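Local coordinates for protein catechol 2,3-dioxygenase (Rhodococcus sp., PDB 2WL9) that probably cleaves the ring of catechol-type substrates beside one of the two hydroxyls, as a type I extradiol dioxygenase with a bound iron, at residues R40-M45 with R51-A56; E158-F163 with L199-G204; A172-F177 with D194-L199; G259-P264 with E290-D295; G267-P270 with Q275-Y278. All blocks are in the same frame, centred on the assembly; numbering follows the deposited sequence.

Contact 1: residues R40-M45 with R51-A56; sequences RIYLRM and RIVLHA
Leu43 and Ile52 lie directly across from each other in an antiparallel hydrogen-bonded pair, their CB atoms 4.1 Å apart. On the same face CD1 of Leu43 packs on CD1 of Leu54 at 4.0 Å, and CD1 of Ile41 also meets Leu54 CD1, at 4.2 Å. The opposite face carries Tyr42 beside Val53, both pointing the same way, with CE1 of the ring 3.8 Å from CG1 of the valine. Farther along, CE1 of His55 sits over one face of the Arg40 guanidinium, 3.5 Å from NH1, the two planes 63° apart; Glu99 forms a salt bridge with Arg40 NH1, and Tyr64 OH is hydrogen-bonded to NE2 of His55. Backbone bonds fix this register: Leu43 N gives a nearly straight bond to Ile52 O (2.8 Å, 169°). Leu43 O accepts from both Arg51 N and Ile52 N. Helix 17-24 touches Ile41 and Leu43. This is a beta hairpin with a classic bulge at Arg51-Ile52, in the eight-stranded sheet of the N-terminal glyoxalase-like (VOC) half.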
# COMPACT_ATOMS: atom_id res chain seq x y z
N ARG C 40 -21.54 41.37 -15.83
CA ARG C 40 -21.35 39.98 -15.44
C ARG C 40 -20.53 39.80 -14.17
O ARG C 40 -19.71 40.65 -13.82
CB ARG C 40 -20.73 39.18 -16.59
CG ARG C 40 -19.27 39.50 -16.88
CD ARG C 40 -18.85 38.93 -18.22
NE ARG C 40 -19.37 39.74 -19.31
CZ ARG C 40 -19.26 39.43 -20.60
NH1 ARG C 40 -18.62 38.31 -20.97
NH2 ARG C 40 -19.77 40.23 -21.52
N ILE C 41 -20.78 38.69 -13.48
CA ILE C 41 -19.92 38.23 -12.40
C ILE C 41 -19.70 36.73 -12.59
O ILE C 41 -20.23 36.14 -13.54
CB ILE C 41 -20.52 38.54 -11.00
CG1 ILE C 41 -21.89 37.89 -10.83
CG2 ILE C 41 -20.57 40.06 -10.75
CD1 ILE C 41 -22.37 37.84 -9.39
N TYR C 42 -18.90 36.12 -11.72
CA TYR C 42 -18.53 34.72 -11.87
C TYR C 42 -18.72 33.92 -10.59
O TYR C 42 -18.63 34.46 -9.48
CB TYR C 42 -17.07 34.56 -12.33
CG TYR C 42 -16.68 35.38 -13.54
CD1 TYR C 42 -16.63 34.81 -14.81
CD2 TYR C 42 -16.36 36.73 -13.41
CE1 TYR C 42 -16.29 35.57 -15.92
CE2 TYR C 42 -16.02 37.50 -14.50
CZ TYR C 42 -15.98 36.92 -15.75
OH TYR C 42 -15.63 37.70 -16.82
N LEU C 43 -18.97 32.63 -10.75
CA LEU C 43 -19.01 31.73 -9.60
C LEU C 43 -17.84 30.77 -9.71
O LEU C 43 -17.65 30.12 -10.73
CB LEU C 43 -20.35 30.99 -9.53
CG LEU C 43 -21.61 31.85 -9.40
CD1 LEU C 43 -22.87 30.99 -9.63
CD2 LEU C 43 -21.68 32.58 -8.07
N ARG C 44 -17.06 30.69 -8.65
CA ARG C 44 -15.84 29.89 -8.63
C ARG C 44 -16.04 28.69 -7.71
O ARG C 44 -16.65 28.83 -6.64
CB ARG C 44 -14.69 30.78 -8.15
CG ARG C 44 -13.36 30.11 -7.98
CD ARG C 44 -12.32 31.12 -7.52
NE ARG C 44 -10.97 30.61 -7.74
CZ ARG C 44 -9.93 30.86 -6.95
NH1 ARG C 44 -10.07 31.59 -5.85
NH2 ARG C 44 -8.75 30.34 -7.26
N MET C 45 -15.55 27.52 -8.12
CA MET C 45 -15.73 26.29 -7.34
C MET C 45 -14.40 25.65 -6.93
O MET C 45 -14.37 24.72 -6.11
CB MET C 45 -16.52 25.25 -8.15
CG MET C 45 -17.94 25.66 -8.52
SD MET C 45 -18.68 24.46 -9.64
CE MET C 45 -18.83 23.01 -8.60
N ARG C 51 -16.06 28.60 -12.79
CA ARG C 51 -16.75 27.51 -13.49
C ARG C 51 -18.04 28.00 -14.15
O ARG C 51 -18.55 27.37 -15.08
CB ARG C 51 -17.07 26.33 -12.55
CG ARG C 51 -15.89 25.69 -11.77
CD ARG C 51 -14.59 25.53 -12.55
NE ARG C 51 -14.66 24.56 -13.64
CZ ARG C 51 -13.93 23.45 -13.74
NH1 ARG C 51 -13.01 23.12 -12.84
NH2 ARG C 51 -14.10 22.67 -14.80
N ILE C 52 -18.59 29.10 -13.65
CA ILE C 52 -19.85 29.64 -14.15
C ILE C 52 -19.76 31.15 -14.32
O ILE C 52 -19.23 31.85 -13.46
CB ILE C 52 -21.07 29.27 -13.22
CG1 ILE C 52 -21.13 27.76 -12.95
CG2 ILE C 52 -22.40 29.74 -13.83
CD1 ILE C 52 -22.13 27.34 -11.85
N VAL C 53 -20.28 31.63 -15.45
CA VAL C 53 -20.41 33.06 -15.72
C VAL C 53 -21.88 33.42 -15.64
O VAL C 53 -22.71 32.78 -16.28
CB VAL C 53 -19.89 33.46 -17.12
CG1 VAL C 53 -19.77 34.97 -17.25
CG2 VAL C 53 -18.56 32.81 -17.41
N LEU C 54 -22.20 34.43 -14.84
CA LEU C 54 -23.56 34.93 -14.76
C LEU C 54 -23.67 36.23 -15.55
O LEU C 54 -23.06 37.24 -15.20
CB LEU C 54 -23.99 35.15 -13.31
CG LEU C 54 -23.94 33.97 -12.33
CD1 LEU C 54 -24.27 34.45 -10.93
CD2 LEU C 54 -24.88 32.82 -12.73
N HIS C 55 -24.44 36.19 -16.63
CA HIS C 55 -24.69 37.37 -17.45
C HIS C 55 -25.99 38.03 -17.00
O HIS C 55 -27.07 37.45 -17.15
CB HIS C 55 -24.78 36.99 -18.92
CG HIS C 55 -23.51 36.45 -19.49
ND1 HIS C 55 -22.60 37.24 -20.15
CD2 HIS C 55 -23.01 35.19 -19.52
CE1 HIS C 55 -21.58 36.50 -20.55
NE2 HIS C 55 -21.81 35.25 -20.19
N ALA C 56 -25.88 39.22 -16.43
CA ALA C 56 -27.05 39.97 -15.98
C ALA C 56 -27.73 40.62 -17.17
O ALA C 56 -27.61 41.83 -17.38
CB ALA C 56 -26.65 41.00 -14.94

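Contact 2: residues E158-F163 with L199-G204; sequences EEATRF and LAFGVG
Segment 158-163, within helix 157-167, runs past strand 199-201 with its backbone well clear of it: the nearest CA atoms, those of Ala160 and Phe201, are 8.5 Å apart, and one aromatic side chain fills most of that gap. This is helix-on-sheet packing in the C-terminal glyoxalase-like domain, where the helix lies against the sheet in which strand 199-201 pairs with 149-152 and 184-191. The Phe201 CB points at the helix. With CG between the backbone N and the carbonyl carbon (chi1 45°), the CE2-CZ side of the ring is brought to Ala160 and Thr161. Ala160 meets it over a face: the methyl CB lies 4.1 Å from the ring centroid and 26° off the normal, a CH-pi contact displaced toward the rim, with CB 3.7 Å from CE2. Val157 and Tyr164 of the same helix also touch the ring, and Val188 and Met190 of the neighbouring strand meet it too, so the buried ring is surrounded mostly by apolar side chains. Thr161 comes to the edge instead. Its hydroxyl is already bonded to Val157 O one turn back, and OG1 lies near the ring plane, 3.6 Å from Phe201 CE2.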
# COMPACT_ATOMS: atom_id res chain seq x y z
N GLU C 158 -31.41 11.22 -31.06
CA GLU C 158 -30.41 10.49 -31.84
C GLU C 158 -29.34 11.40 -32.46
O GLU C 158 -28.15 11.07 -32.40
CB GLU C 158 -31.06 9.61 -32.92
CG GLU C 158 -30.22 8.37 -33.22
CD GLU C 158 -30.95 7.31 -34.03
OE1 GLU C 158 -31.96 7.64 -34.70
OE2 GLU C 158 -30.50 6.15 -34.01
N GLU C 159 -29.75 12.54 -33.02
CA GLU C 159 -28.80 13.50 -33.58
C GLU C 159 -27.88 14.06 -32.49
O GLU C 159 -26.68 14.17 -32.70
CB GLU C 159 -29.52 14.66 -34.30
CG GLU C 159 -29.73 14.42 -35.79
CD GLU C 159 -30.52 15.53 -36.46
OE1 GLU C 159 -30.68 16.62 -35.87
OE2 GLU C 159 -31.00 15.29 -37.59
N ALA C 160 -28.47 14.38 -31.35
CA ALA C 160 -27.72 14.81 -30.17
C ALA C 160 -26.69 13.76 -29.74
O ALA C 160 -25.55 14.10 -29.43
CB ALA C 160 -28.68 15.12 -29.02
N THR C 161 -27.09 12.49 -29.73
CA THR C 161 -26.15 11.43 -29.35
C THR C 161 -24.98 11.36 -30.33
O THR C 161 -23.83 11.32 -29.90
CB THR C 161 -26.83 10.05 -29.18
OG1 THR C 161 -27.99 10.19 -28.35
CG2 THR C 161 -25.88 9.08 -28.51
N ARG C 162 -25.28 11.37 -31.63
CA ARG C 162 -24.24 11.34 -32.67
C ARG C 162 -23.28 12.54 -32.57
O ARG C 162 -22.06 12.38 -32.69
CB ARG C 162 -24.85 11.30 -34.07
CG ARG C 162 -25.67 10.05 -34.37
CD ARG C 162 -26.12 10.04 -35.82
NE ARG C 162 -27.21 9.08 -36.04
CZ ARG C 162 -28.49 9.42 -36.20
NH1 ARG C 162 -28.87 10.69 -36.18
NH2 ARG C 162 -29.39 8.47 -36.40
N PHE C 163 -23.85 13.73 -32.36
CA PHE C 163 -23.06 14.95 -32.19
C PHE C 163 -22.08 14.81 -31.02
O PHE C 163 -20.88 15.01 -31.19
CB PHE C 163 -23.99 16.15 -31.98
CG PHE C 163 -23.27 17.42 -31.59
CD1 PHE C 163 -22.60 18.18 -32.55
CD2 PHE C 163 -23.29 17.87 -30.27
CE1 PHE C 163 -21.95 19.35 -32.20
CE2 PHE C 163 -22.63 19.05 -29.91
CZ PHE C 163 -21.96 19.80 -30.88
N LEU C 199 -23.35 14.83 -18.96
CA LEU C 199 -24.42 15.28 -19.84
C LEU C 199 -25.54 14.25 -19.93
O LEU C 199 -25.26 13.05 -20.01
CB LEU C 199 -23.85 15.52 -21.24
CG LEU C 199 -24.74 16.04 -22.37
CD1 LEU C 199 -25.33 17.38 -22.00
CD2 LEU C 199 -23.93 16.13 -23.63
N ALA C 200 -26.79 14.72 -19.90
CA ALA C 200 -27.95 13.87 -20.15
C ALA C 200 -29.05 14.63 -20.90
O ALA C 200 -29.11 15.86 -20.86
CB ALA C 200 -28.48 13.29 -18.84
N PHE C 201 -29.89 13.88 -21.61
CA PHE C 201 -31.01 14.45 -22.37
C PHE C 201 -32.04 13.37 -22.76
O PHE C 201 -31.83 12.18 -22.50
CB PHE C 201 -30.51 15.21 -23.61
CG PHE C 201 -29.46 14.48 -24.40
CD1 PHE C 201 -28.11 14.76 -24.21
CD2 PHE C 201 -29.81 13.51 -25.34
CE1 PHE C 201 -27.13 14.08 -24.93
CE2 PHE C 201 -28.85 12.83 -26.06
CZ PHE C 201 -27.50 13.12 -25.86
N GLY C 202 -33.14 13.78 -23.37
CA GLY C 202 -34.21 12.84 -23.73
C GLY C 202 -35.13 12.55 -22.56
O GLY C 202 -35.67 11.44 -22.45
N VAL C 203 -35.30 13.54 -21.69
CA VAL C 203 -36.22 13.46 -20.55
C VAL C 203 -37.59 14.05 -20.91
O VAL C 203 -38.44 14.27 -20.04
CB VAL C 203 -35.65 14.19 -19.31
CG1 VAL C 203 -34.39 13.49 -18.81
CG2 VAL C 203 -35.38 15.67 -19.62
N GLY C 204 -37.79 14.32 -22.20
CA GLY C 204 -39.05 14.87 -22.69
C GLY C 204 -39.09 16.38 -22.71
O GLY C 204 -38.07 17.04 -22.47

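Contact 3: residues A172-F177 with D194-L199; sequences AVEYKF and DRHHSL
A single histidine-carboxylate hydrogen bond, buried inside the C-terminal domain, ties Glu174, just past strand 170-173, to His196 in the loop between strands 184-191 and 199-201. The backbones stay far apart, the CA atoms of Glu174 and His197 being the nearest at 10.6 Å, and the two side chains reach toward each other from opposite directions. The glutamate is extended beyond CG and presents OE1; the imidazole is swung out with its CG opposite the backbone N (chi1 174°). His196 NE2 donates to Glu174 OE1 over 3.0 Å, almost straight at 165°, and the oxygen lies close to the ring plane. OE1 receives it on its syn lone pair, while the carboxylate is turned 55° from the ring. Asn246 gives OE1 a second hydrogen bond through ND2 and also packs on His196. The side chain of His196 is about 8 Å from the bound iron. NE2 acts as donor here, and the bond helps hold the rotation of the imidazole.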
# COMPACT_ATOMS: atom_id res chain seq x y z
N ALA C 172 -25.14 6.19 -23.65
CA ALA C 172 -26.34 5.65 -24.28
C ALA C 172 -27.49 5.79 -23.29
O ALA C 172 -27.36 6.47 -22.26
CB ALA C 172 -26.13 4.18 -24.65
N VAL C 173 -28.60 5.14 -23.60
CA VAL C 173 -29.76 5.11 -22.72
C VAL C 173 -29.40 4.44 -21.39
O VAL C 173 -28.76 3.39 -21.37
CB VAL C 173 -30.92 4.34 -23.38
CG1 VAL C 173 -32.06 4.13 -22.39
CG2 VAL C 173 -31.40 5.08 -24.63
N GLU C 174 -29.79 5.05 -20.27
CA GLU C 174 -29.52 4.44 -18.98
C GLU C 174 -30.77 4.10 -18.18
O GLU C 174 -30.70 3.37 -17.20
CB GLU C 174 -28.55 5.28 -18.15
CG GLU C 174 -27.12 5.20 -18.66
CD GLU C 174 -26.11 5.81 -17.72
OE1 GLU C 174 -26.51 6.58 -16.83
OE2 GLU C 174 -24.90 5.54 -17.88
N TYR C 175 -31.90 4.64 -18.60
CA TYR C 175 -33.17 4.32 -17.96
C TYR C 175 -34.23 4.00 -18.99
O TYR C 175 -34.15 4.46 -20.12
CB TYR C 175 -33.64 5.51 -17.13
CG TYR C 175 -33.07 5.59 -15.74
CD1 TYR C 175 -33.76 5.07 -14.65
CD2 TYR C 175 -31.84 6.19 -15.51
CE1 TYR C 175 -33.24 5.15 -13.36
CE2 TYR C 175 -31.31 6.28 -14.23
CZ TYR C 175 -32.02 5.75 -13.16
OH TYR C 175 -31.52 5.84 -11.89
N LYS C 176 -35.21 3.19 -18.59
CA LYS C 176 -36.45 3.02 -19.34
C LYS C 176 -37.64 3.29 -18.41
O LYS C 176 -37.80 2.61 -17.40
CB LYS C 176 -36.54 1.62 -19.95
CG LYS C 176 -35.55 1.35 -21.07
CD LYS C 176 -35.45 -0.13 -21.41
CE LYS C 176 -36.65 -0.64 -22.16
NZ LYS C 176 -36.56 -2.10 -22.42
N PHE C 177 -38.44 4.30 -18.74
CA PHE C 177 -39.63 4.65 -17.97
C PHE C 177 -40.90 4.40 -18.78
O PHE C 177 -40.92 4.63 -19.99
CB PHE C 177 -39.61 6.13 -17.56
CG PHE C 177 -38.39 6.54 -16.79
CD1 PHE C 177 -38.19 6.10 -15.48
CD2 PHE C 177 -37.47 7.40 -17.36
CE1 PHE C 177 -37.05 6.50 -14.76
CE2 PHE C 177 -36.34 7.81 -16.65
CZ PHE C 177 -36.14 7.36 -15.35
N ASP C 194 -13.98 10.51 -15.36
CA ASP C 194 -14.41 9.70 -14.21
C ASP C 194 -15.77 10.10 -13.62
O ASP C 194 -16.32 9.36 -12.82
CB ASP C 194 -13.35 9.72 -13.10
CG ASP C 194 -12.23 8.71 -13.31
OD1 ASP C 194 -11.22 8.81 -12.58
OD2 ASP C 194 -12.35 7.82 -14.19
N ARG C 195 -16.29 11.27 -13.99
CA ARG C 195 -17.63 11.64 -13.53
C ARG C 195 -18.67 10.76 -14.23
O ARG C 195 -18.68 10.69 -15.47
CB ARG C 195 -17.94 13.12 -13.75
CG ARG C 195 -19.23 13.55 -13.06
CD ARG C 195 -19.54 15.03 -13.27
NE ARG C 195 -18.54 15.93 -12.69
CZ ARG C 195 -18.42 16.20 -11.39
NH1 ARG C 195 -19.20 15.63 -10.48
NH2 ARG C 195 -17.48 17.05 -10.98
N HIS C 196 -19.53 10.12 -13.44
CA HIS C 196 -20.49 9.15 -13.98
C HIS C 196 -21.10 9.61 -15.30
O HIS C 196 -21.11 8.87 -16.28
CB HIS C 196 -21.63 8.81 -13.01
CG HIS C 196 -22.66 7.93 -13.64
ND1 HIS C 196 -22.58 6.55 -13.60
CD2 HIS C 196 -23.76 8.22 -14.38
CE1 HIS C 196 -23.59 6.04 -14.27
NE2 HIS C 196 -24.32 7.02 -14.76
N HIS C 197 -21.63 10.83 -15.28
CA HIS C 197 -21.98 11.53 -16.52
C HIS C 197 -21.75 13.04 -16.38
O HIS C 197 -21.81 13.58 -15.27
CB HIS C 197 -23.42 11.21 -16.98
CG HIS C 197 -24.48 11.51 -15.97
ND1 HIS C 197 -25.33 12.59 -16.08
CD2 HIS C 197 -24.86 10.85 -14.85
CE1 HIS C 197 -26.18 12.59 -15.06
NE2 HIS C 197 -25.91 11.54 -14.30
N SER C 198 -21.44 13.67 -17.51
CA SER C 198 -21.34 15.12 -17.64
C SER C 198 -22.58 15.70 -18.30
O SER C 198 -22.84 16.90 -18.22
CB SER C 198 -20.14 15.48 -18.52
OG SER C 198 -18.95 14.93 -18.02
N LEU C 199 -23.35 14.83 -18.96
CA LEU C 199 -24.42 15.28 -19.84
C LEU C 199 -25.54 14.25 -19.93
O LEU C 199 -25.26 13.05 -20.01
CB LEU C 199 -23.85 15.52 -21.24
CG LEU C 199 -24.74 16.04 -22.37
CD1 LEU C 199 -25.33 17.38 -22.00
CD2 LEU C 199 -23.93 16.13 -23.63

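Contact 4: residues G259-P264 with E290-D295; sequences GWLWEP and EGYGLD. With FE (Fe (III) ion), chain K.
Leu261 and Tyr292 form the close-packed part of this contact, where the start of strand 261-266 meets the C-terminal loop 290-295. The leucine crosses the tyrosine obliquely: CD2 lies 3.6 Å from ring atom CD2 of Tyr292, and both leucine methyls touch the tyrosine CB. The other methyl turns to Leu294, two residues on, with CD1 of Leu261 3.5 Å from CD1 of Leu294. Thr238 lies against both Leu261 and Tyr292, and Leu294 reaches back onto Tyr253 and Asn211. Toward Gly259 the packing thins out. That glycine is exposed, and its carbonyl O approaches the ring at Tyr292 CD2, 3.5 Å away, as a plain contact. The loop is exposed at Gly291 and Gly293, yet it is braced within itself, Gly291 N donating to Asp295 OD2 over 2.8 Å. Tyr292 OH finds its partner in Asp236. On the same strand Glu263 OE1 binds the iron at 2.3 Å; His149 and His212 also bind it, the two-histidine, one-carboxylate set of this family, and Tyr253 belongs to the metal site too. The chemistry therefore divides along the strand: apolar contacts fasten the C-terminal loop to its start, while the carboxylate two residues on supplies an oxygen ligand to the metal.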
# COMPACT_ATOMS: atom_id res chain seq x y z
N GLY C 259 -35.43 29.80 -11.84
CA GLY C 259 -36.61 28.97 -12.02
C GLY C 259 -36.34 27.57 -12.55
O GLY C 259 -37.28 26.83 -12.83
N TRP C 260 -35.07 27.22 -12.70
CA TRP C 260 -34.69 25.83 -13.00
C TRP C 260 -33.98 25.20 -11.79
O TRP C 260 -33.97 25.80 -10.71
CB TRP C 260 -33.90 25.69 -14.32
CG TRP C 260 -32.69 26.57 -14.49
CD1 TRP C 260 -32.67 27.89 -14.84
CD2 TRP C 260 -31.31 26.17 -14.38
NE1 TRP C 260 -31.37 28.35 -14.92
CE2 TRP C 260 -30.52 27.31 -14.64
CE3 TRP C 260 -30.68 24.96 -14.07
CZ2 TRP C 260 -29.12 27.28 -14.61
CZ3 TRP C 260 -29.28 24.93 -14.04
CH2 TRP C 260 -28.52 26.08 -14.30
N LEU C 261 -33.40 24.02 -11.97
CA LEU C 261 -32.96 23.22 -10.83
C LEU C 261 -31.45 23.06 -10.67
O LEU C 261 -30.73 22.87 -11.64
CB LEU C 261 -33.58 21.82 -10.88
CG LEU C 261 -35.10 21.70 -10.84
CD1 LEU C 261 -35.48 20.25 -11.04
CD2 LEU C 261 -35.63 22.20 -9.53
N TRP C 262 -31.00 23.13 -9.42
CA TRP C 262 -29.66 22.66 -9.06
C TRP C 262 -29.78 21.41 -8.20
O TRP C 262 -30.70 21.28 -7.39
CB TRP C 262 -28.87 23.74 -8.33
CG TRP C 262 -28.19 24.71 -9.24
CD1 TRP C 262 -28.50 24.98 -10.55
CD2 TRP C 262 -27.09 25.58 -8.91
NE1 TRP C 262 -27.66 25.94 -11.06
CE2 TRP C 262 -26.79 26.33 -10.07
CE3 TRP C 262 -26.34 25.79 -7.75
CZ2 TRP C 262 -25.76 27.27 -10.11
CZ3 TRP C 262 -25.31 26.74 -7.78
CH2 TRP C 262 -25.03 27.47 -8.96
N GLU C 263 -28.84 20.49 -8.39
CA GLU C 263 -28.85 19.21 -7.72
C GLU C 263 -27.55 19.03 -6.93
O GLU C 263 -26.59 18.45 -7.43
CB GLU C 263 -29.03 18.09 -8.76
CG GLU C 263 -29.20 16.68 -8.19
CD GLU C 263 -28.81 15.59 -9.19
OE1 GLU C 263 -28.59 15.90 -10.38
OE2 GLU C 263 -28.75 14.41 -8.80
N PRO C 264 -27.51 19.54 -5.68
CA PRO C 264 -26.35 19.33 -4.82
C PRO C 264 -26.22 17.85 -4.48
O PRO C 264 -27.22 17.19 -4.19
CB PRO C 264 -26.69 20.13 -3.56
CG PRO C 264 -27.70 21.13 -4.02
CD PRO C 264 -28.51 20.42 -5.03
N GLU C 290 -43.90 20.30 -7.40
CA GLU C 290 -44.01 19.91 -8.80
C GLU C 290 -43.86 21.08 -9.78
O GLU C 290 -43.94 22.24 -9.38
CB GLU C 290 -45.32 19.15 -9.05
CG GLU C 290 -45.36 17.79 -8.35
CD GLU C 290 -46.51 16.91 -8.81
OE1 GLU C 290 -46.61 16.64 -10.03
OE2 GLU C 290 -47.30 16.48 -7.94
N GLY C 291 -43.60 20.75 -11.04
CA GLY C 291 -43.57 21.75 -12.12
C GLY C 291 -42.20 22.21 -12.59
O GLY C 291 -42.09 23.25 -13.25
N TYR C 292 -41.17 21.44 -12.26
CA TYR C 292 -39.80 21.76 -12.69
C TYR C 292 -39.26 20.76 -13.72
O TYR C 292 -38.06 20.72 -13.98
CB TYR C 292 -38.86 21.86 -11.48
CG TYR C 292 -39.11 23.06 -10.59
CD1 TYR C 292 -40.08 23.03 -9.58
CD2 TYR C 292 -38.36 24.23 -10.74
CE1 TYR C 292 -40.30 24.13 -8.76
CE2 TYR C 292 -38.57 25.33 -9.92
CZ TYR C 292 -39.55 25.28 -8.93
OH TYR C 292 -39.76 26.37 -8.12
N GLY C 293 -40.17 19.97 -14.30
CA GLY C 293 -39.83 19.06 -15.40
C GLY C 293 -39.33 17.69 -14.97
O GLY C 293 -38.90 16.90 -15.80
N LEU C 294 -39.39 17.39 -13.69
CA LEU C 294 -38.96 16.13 -13.12
C LEU C 294 -40.06 15.57 -12.26
O LEU C 294 -39.83 15.13 -11.17
CB LEU C 294 -37.68 16.28 -12.31
CG LEU C 294 -36.36 16.55 -13.03
CD1 LEU C 294 -35.27 16.87 -12.10
CD2 LEU C 294 -35.91 15.44 -13.90
N ASP C 295 -41.27 15.58 -12.76
CA ASP C 295 -42.41 15.12 -12.01
C ASP C 295 -42.65 13.63 -12.18
O ASP C 295 -43.61 13.09 -11.71
CB ASP C 295 -43.62 15.96 -12.30
CG ASP C 295 -43.52 17.29 -11.70
OD1 ASP C 295 -42.87 17.37 -10.69
OD2 ASP C 295 -44.04 18.23 -12.22
FE FE K . -28.70 14.58 -12.28

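Contact 5: residues G267-P270 with Q275-Y278; sequences GSRP and QEHY
Segments 267-270 and 275-278 have no helix or strand pairing between them; they are two arms of the loop that follows strand 261-266, bridged by side chains alone. The bridge is a buried polar cluster of arginine, carboxylate and phenol at the boundary with a second subunit. Arg269 spans the gap. Although its CG starts between the backbone N and the carbonyl carbon (chi1 78°), the chain is then extended as far as NE and delivers NH2 to the far arm. There NH2 makes a salt bridge with Glu276 OE1, whose hydrogen bond is long and weak at 3.4 Å. OE1 lies at the guanidinium edge, with the planes of the two groups 43° apart. Tyr278 comes from the opposite direction and brings OH to the same edge, 3.0 Å from NH2, but the angle is too poor for a hydrogen bond. Behind them, Asn246 O accepts a hydrogen bond from NE and so helps set the guanidinium, while Arg47 of the second subunit forms a salt bridge with Glu276 OE2. The glutamate is thus shared between its own chain and the neighbour. Within the segment, Tyr278 OH donates to Glu276 OE1 at 2.6 Å, on the anti side, tilted 23° out of the carboxylate plane.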
# COMPACT_ATOMS: atom_id res chain seq x y z
N GLY C 267 -20.77 11.72 -3.22
CA GLY C 267 -20.50 10.30 -3.38
C GLY C 267 -20.84 9.70 -4.74
O GLY C 267 -21.22 8.53 -4.82
N SER C 268 -20.71 10.50 -5.80
CA SER C 268 -20.96 10.00 -7.15
C SER C 268 -19.91 8.97 -7.54
O SER C 268 -18.71 9.17 -7.35
CB SER C 268 -20.99 11.14 -8.17
OG SER C 268 -21.65 10.73 -9.36
N ARG C 269 -20.38 7.84 -8.07
CA ARG C 269 -19.47 6.78 -8.52
C ARG C 269 -19.01 7.03 -9.95
O ARG C 269 -19.67 7.76 -10.70
CB ARG C 269 -20.13 5.40 -8.40
CG ARG C 269 -21.12 5.07 -9.51
CD ARG C 269 -21.58 3.62 -9.44
NE ARG C 269 -22.54 3.31 -10.50
CZ ARG C 269 -22.71 2.09 -11.02
NH1 ARG C 269 -21.97 1.07 -10.60
NH2 ARG C 269 -23.60 1.91 -11.99
N PRO C 270 -17.88 6.42 -10.36
CA PRO C 270 -17.46 6.57 -11.75
C PRO C 270 -18.41 5.86 -12.72
O PRO C 270 -19.10 4.91 -12.32
CB PRO C 270 -16.08 5.90 -11.78
CG PRO C 270 -15.62 5.90 -10.36
CD PRO C 270 -16.86 5.71 -9.56
N GLN C 275 -21.81 -0.32 -20.72
CA GLN C 275 -23.15 0.26 -20.65
C GLN C 275 -24.12 -0.59 -19.84
O GLN C 275 -24.16 -1.80 -20.00
CB GLN C 275 -23.68 0.47 -22.07
CG GLN C 275 -24.91 1.34 -22.19
CD GLN C 275 -24.70 2.74 -21.65
OE1 GLN C 275 -23.65 3.37 -21.86
NE2 GLN C 275 -25.71 3.24 -20.94
N GLU C 276 -24.88 0.07 -18.97
CA GLU C 276 -25.89 -0.56 -18.12
C GLU C 276 -27.18 0.25 -18.23
O GLU C 276 -27.14 1.43 -18.56
CB GLU C 276 -25.45 -0.54 -16.64
CG GLU C 276 -24.36 -1.52 -16.24
CD GLU C 276 -23.90 -1.37 -14.79
OE1 GLU C 276 -24.56 -0.65 -14.00
OE2 GLU C 276 -22.89 -1.99 -14.42
N HIS C 277 -28.32 -0.37 -17.94
CA HIS C 277 -29.56 0.41 -17.80
C HIS C 277 -30.41 -0.03 -16.60
O HIS C 277 -30.21 -1.11 -16.05
CB HIS C 277 -30.37 0.46 -19.12
CG HIS C 277 -31.25 -0.73 -19.35
ND1 HIS C 277 -30.80 -1.88 -19.98
CD2 HIS C 277 -32.55 -0.94 -19.07
CE1 HIS C 277 -31.79 -2.75 -20.07
NE2 HIS C 277 -32.86 -2.21 -19.51
N TYR C 278 -31.34 0.84 -16.21
CA TYR C 278 -32.10 0.66 -14.97
C TYR C 278 -33.57 0.96 -15.21
O TYR C 278 -33.92 1.60 -16.21
CB TYR C 278 -31.53 1.57 -13.87
CG TYR C 278 -30.01 1.58 -13.86
CD1 TYR C 278 -29.30 2.58 -14.52
CD2 TYR C 278 -29.29 0.58 -13.22
CE1 TYR C 278 -27.91 2.58 -14.54
CE2 TYR C 278 -27.89 0.58 -13.22
CZ TYR C 278 -27.21 1.58 -13.88
OH TYR C 278 -25.83 1.59 -13.90

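Contact 1 belongs to the N-terminal half and the other four to the C-terminal half, but the halves touch, among other places, where Ile52 and Leu43 of contact 1 pack on Trp262 of contact 4. Contacts 1 and 2 are buried and mainly apolar, one between paired strands, the other between helix and sheet; contact 4 is only partly buried and grades from apolar packing to the iron ligand. Contacts 3 and 5 are buried yet polar, with charged groups at their centres. These two are neighbours, centres about 7 Å apart, joined by probable backbone bonds of Tyr278 to Glu174 and Lys176, and both touch the second subunit. Contacts 2 and 3 share Leu199.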